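Side-chain contact in De novo designed protein CA01 (Synthetic construct, PDB 5E6G), which has no known natural function, being a computationally designed all-helical protein made with design strategies inspired by evolution: residues A[39-44]-A[127-132]. Sequence-based numbering, arbitrary orientation.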
loop_
_atom_site.group_PDB
_atom_site.type_symbol
_atom_site.label_atom_id
_atom_site.label_comp_id
_atom_site.label_asym_id
_atom_site.label_seq_id
_atom_site.Cartn_x
_atom_site.Cartn_y
_atom_site.Cartn_z
ATOM N N LYS A 39 1.445 7.619 8.267
ATOM C CA LYS A 39 1.601 8.176 9.605
ATOM C C LYS A 39 1.279 7.111 10.647
ATOM O O LYS A 39 1.987 6.965 11.642
ATOM C CB LYS A 39 0.693 9.394 9.785
ATOM C CG LYS A 39 1.327 10.543 10.552
ATOM C CD LYS A 39 0.532 11.829 10.376
ATOM C CE LYS A 39 0.795 12.479 9.023
ATOM N NZ LYS A 39 2.172 13.039 8.931
ATOM N N GLN A 40 0.207 6.365 10.401
ATOM C CA GLN A 40 -0.179 5.258 11.266
ATOM C C GLN A 40 0.908 4.188 11.298
ATOM O O GLN A 40 1.240 3.663 12.359
ATOM C CB GLN A 40 -1.501 4.650 10.795
ATOM C CG GLN A 40 -2.700 5.568 10.982
ATOM C CD GLN A 40 -3.964 5.024 10.348
ATOM O OE1 GLN A 40 -3.913 4.254 9.388
ATOM N NE2 GLN A 40 -5.113 5.421 10.887
ATOM N N LEU A 41 1.464 3.875 10.132
ATOM C CA LEU A 41 2.503 2.856 10.028
ATOM C C LEU A 41 3.763 3.261 10.790
ATOM O O LEU A 41 4.452 2.410 11.352
ATOM C CB LEU A 41 2.841 2.585 8.558
ATOM C CG LEU A 41 1.784 1.811 7.763
ATOM C CD1 LEU A 41 2.062 1.893 6.269
ATOM C CD2 LEU A 41 1.728 0.359 8.212
ATOM N N GLU A 42 4.063 4.559 10.804
ATOM C CA GLU A 42 5.203 5.067 11.564
ATOM C C GLU A 42 5.062 4.716 13.039
ATOM O O GLU A 42 6.023 4.293 13.683
ATOM C CB GLU A 42 5.337 6.584 11.406
ATOM C CG GLU A 42 6.090 7.027 10.162
ATOM C CD GLU A 42 6.448 8.502 10.194
ATOM O OE1 GLU A 42 7.095 8.940 11.170
ATOM O OE2 GLU A 42 6.077 9.225 9.244
ATOM N N ASN A 43 3.856 4.893 13.568
ATOM C CA ASN A 43 3.584 4.586 14.966
ATOM C C ASN A 43 3.695 3.087 15.229
ATOM O O ASN A 43 4.335 2.667 16.192
ATOM C CB ASN A 43 2.197 5.090 15.364
ATOM C CG ASN A 43 2.041 5.247 16.868
ATOM O OD1 ASN A 43 2.947 5.723 17.551
ATOM N ND2 ASN A 43 0.891 4.841 17.389
ATOM N N GLU A 44 3.075 2.287 14.365
ATOM C CA GLU A 44 3.116 0.833 14.497
ATOM C C GLU A 44 4.554 0.324 14.479
ATOM O O GLU A 44 4.881 -0.663 15.136
ATOM C CB GLU A 44 2.315 0.165 13.376
ATOM C CG GLU A 44 0.834 0.517 13.358
ATOM C CD GLU A 44 0.080 -0.005 14.570
ATOM O OE1 GLU A 44 0.617 -0.877 15.286
ATOM O OE2 GLU A 44 -1.055 0.460 14.806
ATOM N N GLN A 127 -6.782 -1.614 2.301
ATOM C CA GLN A 127 -6.721 -3.026 1.944
ATOM C C GLN A 127 -5.523 -3.340 1.051
ATOM O O GLN A 127 -4.963 -4.434 1.113
ATOM C CB GLN A 127 -8.019 -3.448 1.254
ATOM C CG GLN A 127 -9.210 -3.474 2.199
ATOM C CD GLN A 127 -10.507 -3.824 1.505
ATOM O OE1 GLN A 127 -10.526 -4.606 0.554
ATOM N NE2 GLN A 127 -11.603 -3.243 1.977
ATOM N N LEU A 128 -5.130 -2.376 0.224
ATOM C CA LEU A 128 -3.986 -2.551 -0.664
ATOM C C LEU A 128 -2.701 -2.714 0.142
ATOM O O LEU A 128 -1.881 -3.585 -0.143
ATOM C CB LEU A 128 -3.867 -1.362 -1.623
ATOM C CG LEU A 128 -2.697 -1.378 -2.610
ATOM C CD1 LEU A 128 -2.886 -2.472 -3.650
ATOM C CD2 LEU A 128 -2.543 -0.019 -3.275
ATOM N N VAL A 129 -2.544 -1.879 1.163
ATOM C CA VAL A 129 -1.322 -1.855 1.954
ATOM C C VAL A 129 -1.308 -2.944 3.029
ATOM O O VAL A 129 -0.280 -3.585 3.255
ATOM C CB VAL A 129 -1.132 -0.469 2.622
ATOM C CG1 VAL A 129 0.062 -0.469 3.574
ATOM C CG2 VAL A 129 -0.956 0.603 1.563
ATOM N N PHE A 130 -2.446 -3.159 3.683
ATOM C CA PHE A 130 -2.484 -3.998 4.882
ATOM C C PHE A 130 -2.750 -5.476 4.612
ATOM O O PHE A 130 -2.309 -6.328 5.383
ATOM C CB PHE A 130 -3.536 -3.464 5.857
ATOM C CG PHE A 130 -3.090 -2.244 6.614
ATOM C CD1 PHE A 130 -2.296 -2.370 7.741
ATOM C CD2 PHE A 130 -3.458 -0.976 6.199
ATOM C CE1 PHE A 130 -1.880 -1.255 8.440
ATOM C CE2 PHE A 130 -3.047 0.143 6.894
ATOM C CZ PHE A 130 -2.256 0.004 8.016
ATOM N N TYR A 131 -3.467 -5.791 3.536
ATOM C CA TYR A 131 -3.774 -7.190 3.229
ATOM C C TYR A 131 -2.502 -8.005 2.976
ATOM O O TYR A 131 -2.379 -9.124 3.479
ATOM C CB TYR A 131 -4.719 -7.295 2.022
ATOM C CG TYR A 131 -5.059 -8.720 1.647
ATOM C CD1 TYR A 131 -6.178 -9.347 2.178
ATOM C CD2 TYR A 131 -4.259 -9.440 0.771
ATOM C CE1 TYR A 131 -6.493 -10.648 1.845
ATOM C CE2 TYR A 131 -4.564 -10.743 0.432
ATOM C CZ TYR A 131 -5.682 -11.343 0.971
ATOM O OH TYR A 131 -5.989 -12.641 0.634
ATOM N N PRO A 132 -1.549 -7.453 2.204
ATOM C CA PRO A 132 -0.300 -8.197 2.003
ATOM C C PRO A 132 0.622 -8.128 3.221
ATOM O O PRO A 132 1.589 -8.883 3.297
ATOM C CB PRO A 132 0.341 -7.497 0.791
ATOM C CG PRO A 132 -0.715 -6.579 0.239
ATOM C CD PRO A 132 -1.570 -6.222 1.401
#
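The CA atoms of Leu41 and Phe130, 9.9 Å apart, are the nearest between segments 39-44 and 127-132, which lie on helices 24-50 and 121-130. Such spacing leaves the meeting to side chains, an apolar helix-helix contact within the all-helical fold of this designed protein. Both helices keep their own backbone bonding here: Glu44 N donates to Gln40 O at 3.0 Å, and Tyr131 N to Gln127 O at 3.2 Å. Burial is modest, 138 Å² summed over both sides, and is shared almost equally by Leu41 and Phe130, with less from Val129; the two leucine methyls divide the contacts. CD1 of Leu41 meets Val129 CG1 tip to tip at 4.1 Å; that methyl stands anti to the backbone N of Val129 (chi1 174°), which carries it across to the leucine. Leu41 also touches Tyr60, and Val129 touches Ala63, so helix 54-75 packs against the same pair. Gln40 OE1 accepts a hydrogen bond from Arg126 NH1, a polar link between these helices. CB of Phe130 does not point at the leucine's segment, but the ring end comes nearer, the two side chains running past one another on opposite headings. Leu41 CD2 reaches the ring obliquely, equidistant from CE1 and CZ of Phe130 at 4.0 Å.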